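Local coordinates for protein catalase (Bacillus pumilus, PDB 4QOL) that catalyses the breakdown of hydrogen peroxide to water and oxygen at a heme centre, and shows peroxidase-like reactivity toward phenolic substrates, at residues A[457-460]-A[461-465]; A[176-179]-A[180-184]. All blocks are in the same frame, centred on the assembly; numbering follows the deposited sequence.

Contact 1: residues A[457-460]-A[461-465]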
loop_
_atom_site.group_PDB
_atom_site.type_symbol
_atom_site.label_atom_id
_atom_site.label_comp_id
_atom_site.label_asym_id
_atom_site.label_seq_id
_atom_site.Cartn_x
_atom_site.Cartn_y
_atom_site.Cartn_z
ATOM N N LEU A 457 -3.677 -19.084 40.965
ATOM C CA LEU A 457 -4.512 -20.187 41.533
ATOM C C LEU A 457 -5.220 -20.955 40.427
ATOM O O LEU A 457 -5.273 -22.169 40.450
ATOM C CB LEU A 457 -5.533 -19.648 42.548
ATOM C CG LEU A 457 -6.420 -20.595 43.305
ATOM C CD1 LEU A 457 -5.540 -21.620 44.034
ATOM C CD2 LEU A 457 -7.326 -19.846 44.288
ATOM N N LEU A 458 -5.839 -20.231 39.482
ATOM C CA LEU A 458 -6.610 -20.925 38.434
ATOM C C LEU A 458 -5.659 -21.766 37.589
ATOM O O LEU A 458 -5.966 -22.862 37.236
ATOM C CB LEU A 458 -7.400 -19.856 37.611
ATOM C CG LEU A 458 -8.285 -20.468 36.502
ATOM C CD1 LEU A 458 -9.339 -21.478 37.032
ATOM C CD2 LEU A 458 -8.994 -19.353 35.714
ATOM N N ALA A 459 -4.440 -21.273 37.329
ATOM C CA ALA A 459 -3.456 -22.081 36.602
ATOM C C ALA A 459 -3.100 -23.364 37.325
ATOM O O ALA A 459 -3.130 -24.468 36.743
ATOM C CB ALA A 459 -2.184 -21.271 36.359
ATOM N N ILE A 460 -2.839 -23.226 38.619
ATOM C CA ILE A 460 -2.585 -24.396 39.460
ATOM C C ILE A 460 -3.716 -25.414 39.418
ATOM O O ILE A 460 -3.509 -26.596 39.259
ATOM C CB ILE A 460 -2.317 -23.955 40.930
ATOM C CG1 ILE A 460 -0.983 -23.267 41.009
ATOM C CG2 ILE A 460 -2.355 -25.146 41.866
ATOM C CD1 ILE A 460 -0.842 -22.464 42.264
ATOM N N CYS A 461 -4.943 -24.919 39.551
ATOM C CA CYS A 461 -6.111 -25.776 39.492
ATOM C C CYS A 461 -6.257 -26.481 38.163
ATOM O O CYS A 461 -6.657 -27.649 38.114
ATOM C CB CYS A 461 -7.359 -24.970 39.843
ATOM S SG CYS A 461 -7.308 -24.527 41.652
ATOM N N ASN A 462 -5.952 -25.791 37.056
ATOM C CA ASN A 462 -6.033 -26.488 35.775
ATOM C C ASN A 462 -5.030 -27.632 35.686
ATOM O O ASN A 462 -5.348 -28.686 35.166
ATOM C CB ASN A 462 -5.821 -25.479 34.593
ATOM C CG ASN A 462 -6.992 -24.524 34.387
ATOM O OD1 ASN A 462 -8.102 -24.810 34.734
ATOM N ND2 ASN A 462 -6.732 -23.419 33.718
ATOM N N PHE A 463 -3.805 -27.396 36.135
ATOM C CA PHE A 463 -2.779 -28.447 36.083
ATOM C C PHE A 463 -3.074 -29.549 37.124
ATOM O O PHE A 463 -2.819 -30.713 36.859
ATOM C CB PHE A 463 -1.380 -27.835 36.270
ATOM C CG PHE A 463 -1.006 -26.886 35.146
ATOM C CD1 PHE A 463 -1.016 -27.328 33.867
ATOM C CD2 PHE A 463 -0.595 -25.565 35.392
ATOM C CE1 PHE A 463 -0.665 -26.495 32.807
ATOM C CE2 PHE A 463 -0.215 -24.687 34.350
ATOM C CZ PHE A 463 -0.271 -25.178 33.045
ATOM N N TYR A 464 -3.750 -29.174 38.226
ATOM C CA TYR A 464 -4.190 -30.172 39.225
ATOM C C TYR A 464 -5.220 -31.156 38.568
ATOM O O TYR A 464 -5.169 -32.370 38.777
ATOM C CB TYR A 464 -4.804 -29.466 40.433
ATOM C CG TYR A 464 -4.977 -30.396 41.627
ATOM C CD1 TYR A 464 -6.075 -31.225 41.712
ATOM C CD2 TYR A 464 -3.998 -30.462 42.576
ATOM C CE1 TYR A 464 -6.219 -32.104 42.769
ATOM C CE2 TYR A 464 -4.125 -31.303 43.655
ATOM C CZ TYR A 464 -5.205 -32.130 43.729
ATOM O OH TYR A 464 -5.288 -32.955 44.830
ATOM N N ARG A 465 -6.147 -30.605 37.768
ATOM C CA ARG A 465 -7.134 -31.429 37.086
ATOM C C ARG A 465 -6.493 -32.328 36.077
ATOM O O ARG A 465 -7.025 -33.432 35.801
ATOM C CB ARG A 465 -8.174 -30.570 36.378
ATOM C CG ARG A 465 -9.058 -29.823 37.336
ATOM C CD ARG A 465 -10.102 -28.993 36.594
ATOM N NE ARG A 465 -10.657 -28.054 37.555
ATOM C CZ ARG A 465 -10.420 -26.745 37.732
ATOM N NH1 ARG A 465 -9.675 -25.968 36.901
ATOM N NH2 ARG A 465 -11.051 -26.167 38.766
#

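Contact 2: residues A[176-179]-A[180-184]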
loop_
_atom_site.group_PDB
_atom_site.type_symbol
_atom_site.label_atom_id
_atom_site.label_comp_id
_atom_site.label_asym_id
_atom_site.label_seq_id
_atom_site.Cartn_x
_atom_site.Cartn_y
_atom_site.Cartn_z
ATOM N N HIS A 176 -3.087 -28.862 27.842
ATOM C CA HIS A 176 -2.179 -29.791 27.185
ATOM C C HIS A 176 -0.985 -29.060 26.521
ATOM O O HIS A 176 0.177 -29.415 26.765
ATOM C CB HIS A 176 -2.956 -30.672 26.192
ATOM C CG HIS A 176 -2.182 -31.855 25.687
ATOM N ND1 HIS A 176 -2.614 -32.610 24.600
ATOM C CD2 HIS A 176 -1.050 -32.445 26.131
ATOM C CE1 HIS A 176 -1.740 -33.570 24.373
ATOM N NE2 HIS A 176 -0.778 -33.488 25.286
ATOM N N MET A 177 -1.255 -28.016 25.736
ATOM C CA MET A 177 -0.191 -27.298 25.113
ATOM C C MET A 177 0.829 -26.751 26.097
ATOM O O MET A 177 2.046 -26.825 25.861
ATOM C CB MET A 177 -0.725 -26.170 24.252
ATOM C CG MET A 177 0.356 -25.364 23.565
ATOM S SD MET A 177 1.088 -26.334 22.235
ATOM C CE MET A 177 1.781 -25.025 21.198
ATOM N N LEU A 178 0.322 -26.158 27.148
ATOM C CA LEU A 178 1.220 -25.512 28.117
ATOM C C LEU A 178 2.104 -26.552 28.813
ATOM O O LEU A 178 3.258 -26.323 29.208
ATOM C CB LEU A 178 0.423 -24.750 29.121
ATOM C CG LEU A 178 -0.355 -23.581 28.521
ATOM C CD1 LEU A 178 -1.280 -22.964 29.561
ATOM C CD2 LEU A 178 0.619 -22.518 28.045
ATOM N N THR A 179 1.585 -27.768 28.936
ATOM C CA THR A 179 2.363 -28.880 29.485
ATOM C C THR A 179 3.535 -29.346 28.593
ATOM O O THR A 179 4.546 -29.861 29.114
ATOM C CB THR A 179 1.423 -30.062 29.822
ATOM O OG1 THR A 179 0.405 -29.582 30.724
ATOM C CG2 THR A 179 2.155 -31.233 30.422
ATOM N N TRP A 180 3.432 -29.120 27.269
ATOM C CA TRP A 180 4.563 -29.263 26.375
ATOM C C TRP A 180 5.472 -28.038 26.312
ATOM O O TRP A 180 6.670 -28.172 26.375
ATOM C CB TRP A 180 4.061 -29.547 24.914
ATOM C CG TRP A 180 3.500 -30.839 24.642
ATOM C CD1 TRP A 180 2.272 -31.322 25.036
ATOM C CD2 TRP A 180 4.069 -31.863 23.814
ATOM N NE1 TRP A 180 2.069 -32.512 24.505
ATOM C CE2 TRP A 180 3.157 -32.906 23.779
ATOM C CE3 TRP A 180 5.279 -32.015 23.157
ATOM C CZ2 TRP A 180 3.380 -34.099 23.060
ATOM C CZ3 TRP A 180 5.498 -33.216 22.449
ATOM C CH2 TRP A 180 4.568 -34.210 22.412
ATOM N N LEU A 181 4.860 -26.865 26.165
ATOM C CA LEU A 181 5.590 -25.599 26.005
ATOM C C LEU A 181 6.477 -25.279 27.205
ATOM O O LEU A 181 7.539 -24.655 27.026
ATOM C CB LEU A 181 4.611 -24.464 25.811
ATOM C CG LEU A 181 5.232 -23.112 25.457
ATOM C CD1 LEU A 181 6.097 -23.154 24.205
ATOM C CD2 LEU A 181 4.115 -22.050 25.304
ATOM N N PHE A 182 6.074 -25.697 28.431
ATOM C CA PHE A 182 6.928 -25.367 29.585
ATOM C C PHE A 182 7.804 -26.541 30.002
ATOM O O PHE A 182 8.531 -26.430 30.974
ATOM C CB PHE A 182 6.090 -24.786 30.723
ATOM C CG PHE A 182 5.703 -23.391 30.493
ATOM C CD1 PHE A 182 6.538 -22.369 30.886
ATOM C CD2 PHE A 182 4.554 -23.067 29.810
ATOM C CE1 PHE A 182 6.221 -21.056 30.628
ATOM C CE2 PHE A 182 4.216 -21.725 29.580
ATOM C CZ PHE A 182 5.029 -20.727 30.020
ATOM N N SER A 183 7.788 -27.635 29.227
ATOM C CA SER A 183 8.969 -28.573 29.220
ATOM C C SER A 183 10.136 -27.885 28.586
ATOM O O SER A 183 10.004 -26.752 28.072
ATOM C CB SER A 183 8.692 -29.879 28.487
ATOM O OG SER A 183 8.744 -29.743 27.067
ATOM N N ASP A 184 11.309 -28.481 28.626
ATOM C CA ASP A 184 12.407 -27.776 27.995
ATOM C C ASP A 184 12.235 -27.770 26.464
ATOM O O ASP A 184 12.976 -27.067 25.745
ATOM C CB ASP A 184 13.770 -28.345 28.394
ATOM C CG ASP A 184 14.182 -27.966 29.866
ATOM O OD1 ASP A 184 13.738 -26.930 30.433
ATOM O OD2 ASP A 184 15.042 -28.707 30.386
#

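Contact 1: residues A[457-460]-A[461-465]
Leu457 and Cys461, one helical turn apart, meet through both backbone and side chain. Four i to i+4 backbone hydrogen bonds carry the helix: Cys461 N to Leu457 O (2.9 Å), Asn462 N to Leu458 O, Phe463 N to Ala459 O and Tyr464 N to Ile460 O (2.8 Å). The last is the most bent, 147° at the hydrogen. Side chains follow the same spacing. The thiol of Cys461 has SG beside its own backbone N (chi1 -69°), which turns it back along the helix, 3.3 Å from the carbonyl oxygen Leu457 O and in apolar contact with Leu457 CD1 at 4.2 Å. Phe463 leans back likewise (chi1 -64°): its ring lies obliquely against Ala459 O, with CD2 3.1 Å from that oxygen, and CE2 reaches Ala459 CB at 4.4 Å. Among the polar groups, the Asn462 amide lies near the Leu458 carbonyl, with CG 3.5 Å from Leu458 O, while its ND2 donates to Thr169 O of helix 161-169. Asn462 OD1 stands 2.9 Å from Arg465 NH1. Ile460 faces helix 468-478, and Ala459 and Phe463 touch Trp165. This is a regular stretch of alpha-helix, within helix 453-466, in the C-terminal helical region of the catalase fold.

Contact 2: residues A[176-179]-A[180-184]
Helix 175-181 ends here: Leu181 N bonds almost straight to Met177 O (2.8 Å, 171° at the hydrogen), Phe182 N to Leu178 O, and Trp180 N only weakly to His176 O and Met177 O, before Phe182 leaves helical torsions. His176 and Trp180 run side by side in the same direction. Their rings are inclined at 59°, with His176 NE2 at the indole edge, 3.1 Å from Trp180 NE1; Trp180 CD1 also lies 3.3 Å from His176 O, in the indole plane. The imidazole is fixed from its other nitrogen, ND1, by Thr282 O. Replacing His176 by an alanine is likely to leave Thr282 O without its mate and open a gap beside the indole edge. Leu178 CD2 touches Phe182 CE2 at 4.0 Å and Leu181 CD2 at 4.5 Å. Beyond the last turn, Ser183 OG donates to Trp180 O (2.7 Å) in the carbonyl plane, its chi1 of 78° swinging the hydroxyl back to the helix end. Lys428 of helix 423-431 makes a cation-pi contact with Trp180, Phe182 packs on Leu440 and Leu444 of helix 434-448, and Leu178 meets Trp165 and Met168 of helix 161-169.

In the fold
Contacts 1 and 2 lie far apart in the sequence, yet their centres are 14 Å apart and they touch directly. The Phe463 ring is the bridge: its CE1 approaches Thr179 OG1 at 3.9 Å and its CZ meets Leu178 CB at 4.0 Å. Trp165 of helix 161-169 touches residues of both contacts. Tyr470 also joins the two, its ring meeting Phe463 and its hydroxyl hydrogen-bonding Thr179 OG1, which is also hydrogen-bonded to Thr175 O. Helix 453-466 is thereby docked against helix 175-181. Contact 2 lies close to the heme without touching it there: the nearest atoms of the Met177 side chain and a bound heme are about 7 Å apart.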